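Local atomic coordinates of DUF6844 domain-containing protein (Francisella tularensis subsp. tularensis, PDB entry 4QVR), a protein that is of unknown function, a DUF6844-family protein with a probable signal peptide, consistent with export from the cytoplasm. Residues Y316-G321 with P328-Y333; L424-R429 with V444-D449. All blocks are in the same frame, centred on the assembly; numbering follows the deposited sequence.

Contact 1. Residues Y316-G321 with P328-Y333; sequences YGIRVG and PYILAY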
ATOM      1  N   TYR A 316      -6.497   6.262   5.401  1.00 38.35           N
ATOM      2  CA  TYR A 316      -6.604   4.843   5.134  1.00 36.48           C
ATOM      3  C   TYR A 316      -5.200   4.194   5.178  1.00 35.95           C
ATOM      4  O   TYR A 316      -4.162   4.880   4.984  1.00 34.34           O
ATOM      5  CB  TYR A 316      -7.234   4.650   3.759  1.00 36.37           C
ATOM      6  CG  TYR A 316      -8.711   4.901   3.757  1.00 38.39           C
ATOM      7  CD1 TYR A 316      -9.216   6.182   3.668  1.00 38.81           C
ATOM      8  CD2 TYR A 316      -9.610   3.852   3.873  1.00 38.91           C
ATOM      9  CE1 TYR A 316     -10.585   6.412   3.687  1.00 39.32           C
ATOM     10  CE2 TYR A 316     -10.980   4.082   3.896  1.00 39.61           C
ATOM     11  CZ  TYR A 316     -11.449   5.369   3.815  1.00 38.85           C
ATOM     12  OH  TYR A 316     -12.803   5.620   3.849  1.00 45.95           O
ATOM     13  N   GLY A 317      -5.164   2.892   5.439  1.00 34.01           N
ATOM     14  CA  GLY A 317      -3.914   2.161   5.445  1.00 34.76           C
ATOM     15  C   GLY A 317      -3.130   2.247   6.717  1.00 39.25           C
ATOM     16  O   GLY A 317      -3.691   2.497   7.788  1.00 39.99           O
ATOM     17  N   ILE A 318      -1.824   2.007   6.594  1.00 41.07           N
ATOM     18  CA  ILE A 318      -0.911   2.039   7.721  1.00 42.27           C
ATOM     19  C   ILE A 318       0.096   3.168   7.555  1.00 41.57           C
ATOM     20  O   ILE A 318       0.289   3.698   6.448  1.00 38.73           O
ATOM     21  CB  ILE A 318      -0.169   0.694   7.880  1.00 46.88           C
ATOM     22  CG1 ILE A 318       0.879   0.468   6.787  1.00 46.80           C
ATOM     23  CG2 ILE A 318      -1.155  -0.446   7.866  1.00 49.04           C
ATOM     24  CD1 ILE A 318       2.172   1.209   7.031  1.00 47.24           C
ATOM     25  N   ARG A 319       0.705   3.561   8.670  1.00 40.71           N
ATOM     26  CA  ARG A 319       1.739   4.595   8.674  1.00 42.43           C
ATOM     27  C   ARG A 319       2.794   4.188   9.663  1.00 46.18           C
ATOM     28  O   ARG A 319       2.498   3.503  10.630  1.00 49.86           O
ATOM     29  CB  ARG A 319       1.202   5.955   9.149  1.00 44.22           C
ATOM     30  CG  ARG A 319       0.088   6.585   8.326  1.00 42.39           C
ATOM     31  CD  ARG A 319       0.535   7.029   6.936  1.00 41.50           C
ATOM     32  NE  ARG A 319      -0.611   7.621   6.293  1.00 37.63           N
ATOM     33  CZ  ARG A 319      -1.543   6.954   5.643  1.00 36.77           C
ATOM     34  NH1 ARG A 319      -1.445   5.644   5.450  1.00 34.74           N
ATOM     35  NH2 ARG A 319      -2.576   7.616   5.150  1.00 39.93           N
ATOM     36  N   VAL A 320       4.018   4.629   9.438  1.00 47.54           N
ATOM     37  CA  VAL A 320       5.069   4.383  10.379  1.00 50.77           C
ATOM     38  C   VAL A 320       5.398   5.700  11.022  1.00 53.62           C
ATOM     39  O   VAL A 320       5.522   6.719  10.354  1.00 50.67           O
ATOM     40  CB  VAL A 320       6.336   3.799   9.739  1.00 52.96           C
ATOM     41  CG1 VAL A 320       7.452   3.714  10.763  1.00 58.39           C
ATOM     42  CG2 VAL A 320       6.051   2.414   9.176  1.00 55.58           C
ATOM     43  N   GLY A 321       5.523   5.669  12.339  1.00 55.86           N
ATOM     44  CA  GLY A 321       5.891   6.841  13.103  1.00 60.14           C
ATOM     45  C   GLY A 321       6.941   6.445  14.123  1.00 63.88           C
ATOM     46  O   GLY A 321       7.325   5.265  14.223  1.00 61.57           O
ATOM     47  N   PRO A 328      10.063   3.086  16.727  1.00 80.34           N
ATOM     48  CA  PRO A 328       9.085   3.079  15.662  1.00 71.79           C
ATOM     49  C   PRO A 328       7.832   2.333  16.056  1.00 69.76           C
ATOM     50  O   PRO A 328       7.861   1.393  16.828  1.00 67.49           O
ATOM     51  CB  PRO A 328       9.787   2.335  14.521  1.00 70.64           C
ATOM     52  CG  PRO A 328      10.876   1.545  15.170  1.00 76.70           C
ATOM     53  CD  PRO A 328      11.265   2.296  16.399  1.00 79.81           C
ATOM     54  N   TYR A 329       6.720   2.762  15.506  1.00 69.70           N
ATOM     55  CA  TYR A 329       5.480   2.100  15.770  1.00 67.40           C
ATOM     56  C   TYR A 329       4.689   2.194  14.489  1.00 60.49           C
ATOM     57  O   TYR A 329       4.958   3.043  13.638  1.00 56.33           O
ATOM     58  CB  TYR A 329       4.760   2.763  16.953  1.00 68.70           C
ATOM     59  CG  TYR A 329       4.515   4.230  16.735  1.00 68.88           C
ATOM     60  CD1 TYR A 329       3.598   4.654  15.801  1.00 62.19           C
ATOM     61  CD2 TYR A 329       5.194   5.188  17.458  1.00 72.31           C
ATOM     62  CE1 TYR A 329       3.360   5.986  15.583  1.00 66.42           C
ATOM     63  CE2 TYR A 329       4.957   6.537  17.244  1.00 73.60           C
ATOM     64  CZ  TYR A 329       4.032   6.920  16.304  1.00 69.91           C
ATOM     65  OH  TYR A 329       3.760   8.241  16.061  1.00 75.67           O
ATOM     66  N   ILE A 330       3.704   1.329  14.350  1.00 59.46           N
ATOM     67  CA  ILE A 330       2.889   1.319  13.169  1.00 57.81           C
ATOM     68  C   ILE A 330       1.461   1.669  13.527  1.00 56.89           C
ATOM     69  O   ILE A 330       0.898   1.086  14.439  1.00 57.57           O
ATOM     70  CB  ILE A 330       2.951  -0.065  12.524  1.00 60.32           C
ATOM     71  CG1 ILE A 330       4.409  -0.332  12.126  1.00 65.72           C
ATOM     72  CG2 ILE A 330       2.014  -0.138  11.319  1.00 57.96           C
ATOM     73  CD1 ILE A 330       4.745  -1.784  11.933  1.00 70.16           C
ATOM     74  N   LEU A 331       0.895   2.643  12.822  1.00 52.73           N
ATOM     75  CA  LEU A 331      -0.475   3.041  13.043  1.00 47.86           C
ATOM     76  C   LEU A 331      -1.276   2.442  11.921  1.00 45.82           C
ATOM     77  O   LEU A 331      -0.775   2.294  10.823  1.00 45.04           O
ATOM     78  CB  LEU A 331      -0.629   4.544  13.009  1.00 47.24           C
ATOM     79  CG  LEU A 331       0.201   5.314  14.018  1.00 52.77           C
ATOM     80  CD1 LEU A 331      -0.142   6.793  13.903  1.00 56.42           C
ATOM     81  CD2 LEU A 331      -0.077   4.815  15.409  1.00 55.19           C
ATOM     82  N   ALA A 332      -2.511   2.072  12.221  1.00 45.04           N
ATOM     83  CA  ALA A 332      -3.421   1.498  11.256  1.00 45.13           C
ATOM     84  C   ALA A 332      -4.755   2.177  11.447  1.00 48.23           C
ATOM     85  O   ALA A 332      -5.285   2.215  12.571  1.00 47.77           O
ATOM     86  CB  ALA A 332      -3.579   0.020  11.487  1.00 46.29           C
ATOM     87  N   TYR A 333      -5.292   2.706  10.351  1.00 44.17           N
ATOM     88  CA  TYR A 333      -6.586   3.377  10.358  1.00 45.36           C
ATOM     89  C   TYR A 333      -7.700   2.446   9.986  1.00 46.05           C
ATOM     90  O   TYR A 333      -7.502   1.523   9.217  1.00 54.61           O
ATOM     91  CB  TYR A 333      -6.576   4.499   9.344  1.00 42.18           C
ATOM     92  CG  TYR A 333      -5.513   5.545   9.598  1.00 44.26           C
ATOM     93  CD1 TYR A 333      -5.673   6.487  10.596  1.00 46.77           C
ATOM     94  CD2 TYR A 333      -4.366   5.612   8.810  1.00 47.36           C
ATOM     95  CE1 TYR A 333      -4.702   7.466  10.832  1.00 49.60           C
ATOM     96  CE2 TYR A 333      -3.409   6.597   9.017  1.00 46.62           C
ATOM     97  CZ  TYR A 333      -3.579   7.515  10.042  1.00 47.87           C
ATOM     98  OH  TYR A 333      -2.634   8.488  10.263  1.00 53.90           O
TER
HETATM   99  O   HOH W   1      -8.015   1.901   6.033  1.00 37.81           O
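With CG beside the backbone N (chi1 -61°) and the chain bent at chi2, the Arg319 side chain folds back along its own strand towards Tyr316, while Tyr333, its CG beside the backbone N, leans across from the partner strand to meet it. The two side chains cross at about a right angle. CE2 of Tyr333 sits 3.9 Å above the centre of the Arg319 guanidinium, whose plane is turned 66° from that of the ring, and Arg319 CG closes on the ring edge, 3.6 Å from the same CE2. On the arginine's own segment NH1 is held twice, by Tyr316 O at 2.9 Å and by Ile318 O at 2.8 Å; the second bond lies in the guanidinium plane, although it reaches its carbonyl from above. These bonds fix the rotation of the group, and the Tyr333 hydroxyl is anchored in turn by a hydrogen bond to Tyr304. Tyr329 at the far end takes the position between its backbone N and carbonyl carbon (chi1 57°), which lays the ring against the backbone of Gly321, whose CA makes a CH-pi contact 4.0 Å from the Tyr329 ring centroid. Ile318, Val320, Ile330 and Ala332 share the face opposite Arg319, Tyr329 and Leu331, and Ile318, Ile330 and Ala332 meet helix 349-370. Paired backbone bonds join Arg319 with Leu331 and Gly321 with Tyr329, and Tyr333 N adds a nearly straight bond to Gly317 O. A water bridges Gly317 N and Tyr333 O beyond it. The whole is a buried antiparallel beta hairpin, with strand 318-322 outermost in a four-stranded sheet.

Contact 2. Residues L424-R429 with V444-D449; sequences LKTVKR and VVLKWD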
ATOM      1  N   LEU A 424      -2.376  -4.880  20.231  1.00 89.64           N
ATOM      2  CA  LEU A 424      -2.940  -3.817  19.434  1.00 87.63           C
ATOM      3  C   LEU A 424      -3.644  -2.863  20.348  1.00 86.81           C
ATOM      4  O   LEU A 424      -4.666  -3.220  20.928  1.00 90.71           O
ATOM      5  CB  LEU A 424      -3.951  -4.366  18.442  1.00 85.96           C
ATOM      6  CG  LEU A 424      -3.404  -5.191  17.303  1.00 84.57           C
ATOM      7  CD1 LEU A 424      -4.571  -5.629  16.433  1.00 84.37           C
ATOM      8  CD2 LEU A 424      -2.398  -4.372  16.505  1.00 85.14           C
ATOM      9  N   LYS A 425      -3.112  -1.655  20.501  1.00 84.07           N
ATOM     10  CA  LYS A 425      -3.791  -0.691  21.341  1.00 85.56           C
ATOM     11  C   LYS A 425      -4.446   0.413  20.515  1.00 77.24           C
ATOM     12  O   LYS A 425      -3.896   0.909  19.531  1.00 76.52           O
ATOM     13  CB  LYS A 425      -2.887  -0.128  22.450  1.00 91.46           C
ATOM     14  CG  LYS A 425      -1.717   0.726  22.017  1.00 96.34           C
ATOM     15  CD  LYS A 425      -1.020   1.286  23.255  1.00105.54           C
ATOM     16  CE  LYS A 425       0.203   2.120  22.902  1.00107.68           C
ATOM     17  NZ  LYS A 425       0.880   2.685  24.099  1.00111.59           N
ATOM     18  N   THR A 426      -5.660   0.757  20.912  1.00 72.86           N
ATOM     19  CA  THR A 426      -6.401   1.801  20.269  1.00 69.37           C
ATOM     20  C   THR A 426      -5.845   3.105  20.790  1.00 68.72           C
ATOM     21  O   THR A 426      -5.795   3.296  21.997  1.00 75.53           O
ATOM     22  CB  THR A 426      -7.878   1.684  20.642  1.00 68.86           C
ATOM     23  OG1 THR A 426      -8.345   0.404  20.220  1.00 71.34           O
ATOM     24  CG2 THR A 426      -8.723   2.794  19.987  1.00 65.03           C
ATOM     25  N   VAL A 427      -5.410   4.003  19.903  1.00 62.10           N
ATOM     26  CA  VAL A 427      -4.896   5.281  20.376  1.00 61.50           C
ATOM     27  C   VAL A 427      -5.770   6.444  19.999  1.00 61.39           C
ATOM     28  O   VAL A 427      -5.492   7.574  20.379  1.00 64.34           O
ATOM     29  CB  VAL A 427      -3.453   5.558  19.927  1.00 61.81           C
ATOM     30  CG1 VAL A 427      -2.513   4.511  20.520  1.00 66.21           C
ATOM     31  CG2 VAL A 427      -3.355   5.626  18.423  1.00 56.70           C
ATOM     32  N   LYS A 428      -6.848   6.181  19.279  1.00 61.01           N
ATOM     33  CA  LYS A 428      -7.738   7.253  18.869  1.00 61.26           C
ATOM     34  C   LYS A 428      -9.055   6.666  18.416  1.00 59.87           C
ATOM     35  O   LYS A 428      -9.099   5.591  17.832  1.00 59.40           O
ATOM     36  CB  LYS A 428      -7.091   8.038  17.717  1.00 61.67           C
ATOM     37  CG  LYS A 428      -7.873   9.218  17.158  1.00 61.56           C
ATOM     38  CD  LYS A 428      -7.985  10.372  18.126  1.00 69.23           C
ATOM     39  CE  LYS A 428      -8.673  11.554  17.451  1.00 71.05           C
ATOM     40  NZ  LYS A 428      -8.932  12.661  18.412  1.00 77.74           N
ATOM     41  N   ARG A 429     -10.128   7.370  18.724  1.00 61.33           N
ATOM     42  CA  ARG A 429     -11.472   6.985  18.323  1.00 63.14           C
ATOM     43  C   ARG A 429     -12.112   8.304  17.922  1.00 59.37           C
ATOM     44  O   ARG A 429     -11.792   9.340  18.499  1.00 59.76           O
ATOM     45  CB  ARG A 429     -12.210   6.318  19.476  1.00 69.50           C
ATOM     46  CG  ARG A 429     -11.585   4.986  19.889  1.00 75.33           C
ATOM     47  CD  ARG A 429     -11.761   4.690  21.366  1.00 81.73           C
ATOM     48  NE  ARG A 429     -13.109   4.301  21.750  1.00 89.90           N
ATOM     49  CZ  ARG A 429     -13.507   3.045  21.944  1.00 95.39           C
ATOM     50  NH1 ARG A 429     -14.763   2.801  22.310  1.00 93.08           N
ATOM     51  NH2 ARG A 429     -12.657   2.027  21.780  1.00 97.19           N
ATOM     52  N   VAL A 444     -11.100   4.361  14.167  1.00 52.45           N
ATOM     53  CA  VAL A 444     -10.093   4.070  15.175  1.00 53.74           C
ATOM     54  C   VAL A 444      -8.725   4.188  14.542  1.00 51.19           C
ATOM     55  O   VAL A 444      -8.582   4.138  13.301  1.00 49.06           O
ATOM     56  CB  VAL A 444     -10.208   2.632  15.753  1.00 57.16           C
ATOM     57  CG1 VAL A 444     -11.510   2.446  16.520  1.00 61.20           C
ATOM     58  CG2 VAL A 444     -10.099   1.595  14.648  1.00 56.86           C
ATOM     59  N   VAL A 445      -7.736   4.366  15.407  1.00 50.50           N
ATOM     60  CA  VAL A 445      -6.340   4.359  15.033  1.00 49.15           C
ATOM     61  C   VAL A 445      -5.718   3.380  15.993  1.00 53.53           C
ATOM     62  O   VAL A 445      -5.751   3.584  17.219  1.00 55.44           O
ATOM     63  CB  VAL A 445      -5.642   5.709  15.197  1.00 51.03           C
ATOM     64  CG1 VAL A 445      -4.193   5.580  14.747  1.00 49.23           C
ATOM     65  CG2 VAL A 445      -6.363   6.795  14.398  1.00 49.15           C
ATOM     66  N   LEU A 446      -5.188   2.297  15.445  1.00 55.67           N
ATOM     67  CA  LEU A 446      -4.591   1.269  16.247  1.00 57.06           C
ATOM     68  C   LEU A 446      -3.094   1.411  16.138  1.00 60.22           C
ATOM     69  O   LEU A 446      -2.585   1.869  15.119  1.00 56.01           O
ATOM     70  CB  LEU A 446      -5.043  -0.122  15.785  1.00 58.11           C
ATOM     71  CG  LEU A 446      -6.545  -0.459  15.838  1.00 59.57           C
ATOM     72  CD1 LEU A 446      -6.767  -1.939  15.555  1.00 62.30           C
ATOM     73  CD2 LEU A 446      -7.173  -0.119  17.173  1.00 62.26           C
ATOM     74  N   LYS A 447      -2.401   1.043  17.214  1.00 62.41           N
ATOM     75  CA  LYS A 447      -0.946   1.086  17.261  1.00 66.69           C
ATOM     76  C   LYS A 447      -0.440  -0.329  17.528  1.00 67.52           C
ATOM     77  O   LYS A 447      -0.877  -0.982  18.479  1.00 65.22           O
ATOM     78  CB  LYS A 447      -0.441   2.012  18.365  1.00 70.85           C
ATOM     79  CG  LYS A 447       1.077   2.079  18.441  1.00 74.85           C
ATOM     80  CD  LYS A 447       1.552   2.643  19.764  1.00 81.28           C
ATOM     81  CE  LYS A 447       3.070   2.588  19.875  1.00 89.14           C
ATOM     82  NZ  LYS A 447       3.576   2.965  21.226  1.00 93.95           N
ATOM     83  N   TRP A 448       0.474  -0.776  16.673  1.00 66.61           N
ATOM     84  CA  TRP A 448       1.082  -2.089  16.746  1.00 70.70           C
ATOM     85  C   TRP A 448       2.584  -1.929  16.910  1.00 77.97           C
ATOM     86  O   TRP A 448       3.210  -1.130  16.214  1.00 75.46           O
ATOM     87  CB  TRP A 448       0.795  -2.866  15.461  1.00 68.44           C
ATOM     88  CG  TRP A 448       1.411  -4.230  15.409  1.00 68.63           C
ATOM     89  CD1 TRP A 448       1.170  -5.268  16.257  1.00 74.99           C
ATOM     90  CD2 TRP A 448       2.314  -4.722  14.425  1.00 66.47           C
ATOM     91  NE1 TRP A 448       1.897  -6.363  15.886  1.00 74.98           N
ATOM     92  CE2 TRP A 448       2.602  -6.057  14.755  1.00 73.07           C
ATOM     93  CE3 TRP A 448       2.922  -4.161  13.307  1.00 64.47           C
ATOM     94  CZ2 TRP A 448       3.478  -6.836  14.006  1.00 75.50           C
ATOM     95  CZ3 TRP A 448       3.790  -4.933  12.565  1.00 68.92           C
ATOM     96  CH2 TRP A 448       4.057  -6.257  12.912  1.00 71.17           C
ATOM     97  N   ASP A 449       3.148  -2.714  17.822  1.00 85.31           N
ATOM     98  CA  ASP A 449       4.572  -2.706  18.108  1.00 96.95           C
ATOM     99  C   ASP A 449       5.156  -4.061  17.716  1.00100.74           C
ATOM    100  O   ASP A 449       4.878  -5.068  18.366  1.00113.91           O
ATOM    101  CB  ASP A 449       4.804  -2.400  19.599  1.00103.10           C
ATOM    102  CG  ASP A 449       4.589  -0.919  19.933  1.00104.64           C
ATOM    103  OD1 ASP A 449       5.331  -0.076  19.377  1.00104.11           O
ATOM    104  OD2 ASP A 449       3.710  -0.599  20.768  1.00104.09           O
TER
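Val445 O receives the shortest polar bond of the contact, 2.7 Å from Val427 N and nearly straight at 170°, and a second, weak one from Lys428 N. One carbonyl thus faces two successive amides: Val427 and Lys428 lie opposite Val445 in a classic beta bulge. The strand returns to its partner through Val445 N, which donates to Lys428 O at 3.0 Å. Before the bulge the pairing is regular, with Lys425 and Lys447 exchanging two backbone bonds in their carbonyl planes. Val445 fits between the two bulge residues, its CG1 meeting Val427 CG2 and its CG2 resting 3.6 Å from Lys428 CB. Beside them Lys425 and Lys447 run side by side and point the same way. Lys425 starts from the position between its N and carbonyl carbon (chi1 66°) and extends from there, whereas Lys447 is extended throughout with CG anti to N. Their chains press closely, Lys425 CE lying 3.5 Å from Lys447 CD, and the ammonium nitrogens Lys425 NZ and Lys447 NZ end 3.9 Å apart. Asp449 OD2 forms a salt bridge with Lys447 NZ at 3.6 Å. Leu424, Val444, Leu446 and Trp448 on the opposite face reach helix 349-370, Leu424 at Leu364 and Leu446 at Ala360. Here the CD2 branch of Leu424 comes to CB of Trp448 at 3.7 Å, and Thr426 OG1 abuts Leu446 CD2. Valine contacts and a like-charged lysine pair thus lie together on the other side of the hairpin, where Asp449 probably offsets part of the repulsion between the ammonium groups.

Contact 1 and contact 2 are two beta hairpins in series along the chain, with helices 349-370, 374-385 and 402-415 between them. Their centres lie about 9 Å apart, and together they build one antiparallel four-stranded sheet in the order 318-322, 328-337, 440-448, 424-433. The second strand of each hairpin is central: Ala332 O with Leu446 N and Ile330 O with Trp448 N, both at 2.9 Å, are probable hydrogen bonds joining the hairpins. Tyr329 also packs against Lys447 and Asp449. Helix 349-370, which follows the first hairpin, touches side chains of both, so sequence-distant hairpins are united by a common sheet and helix.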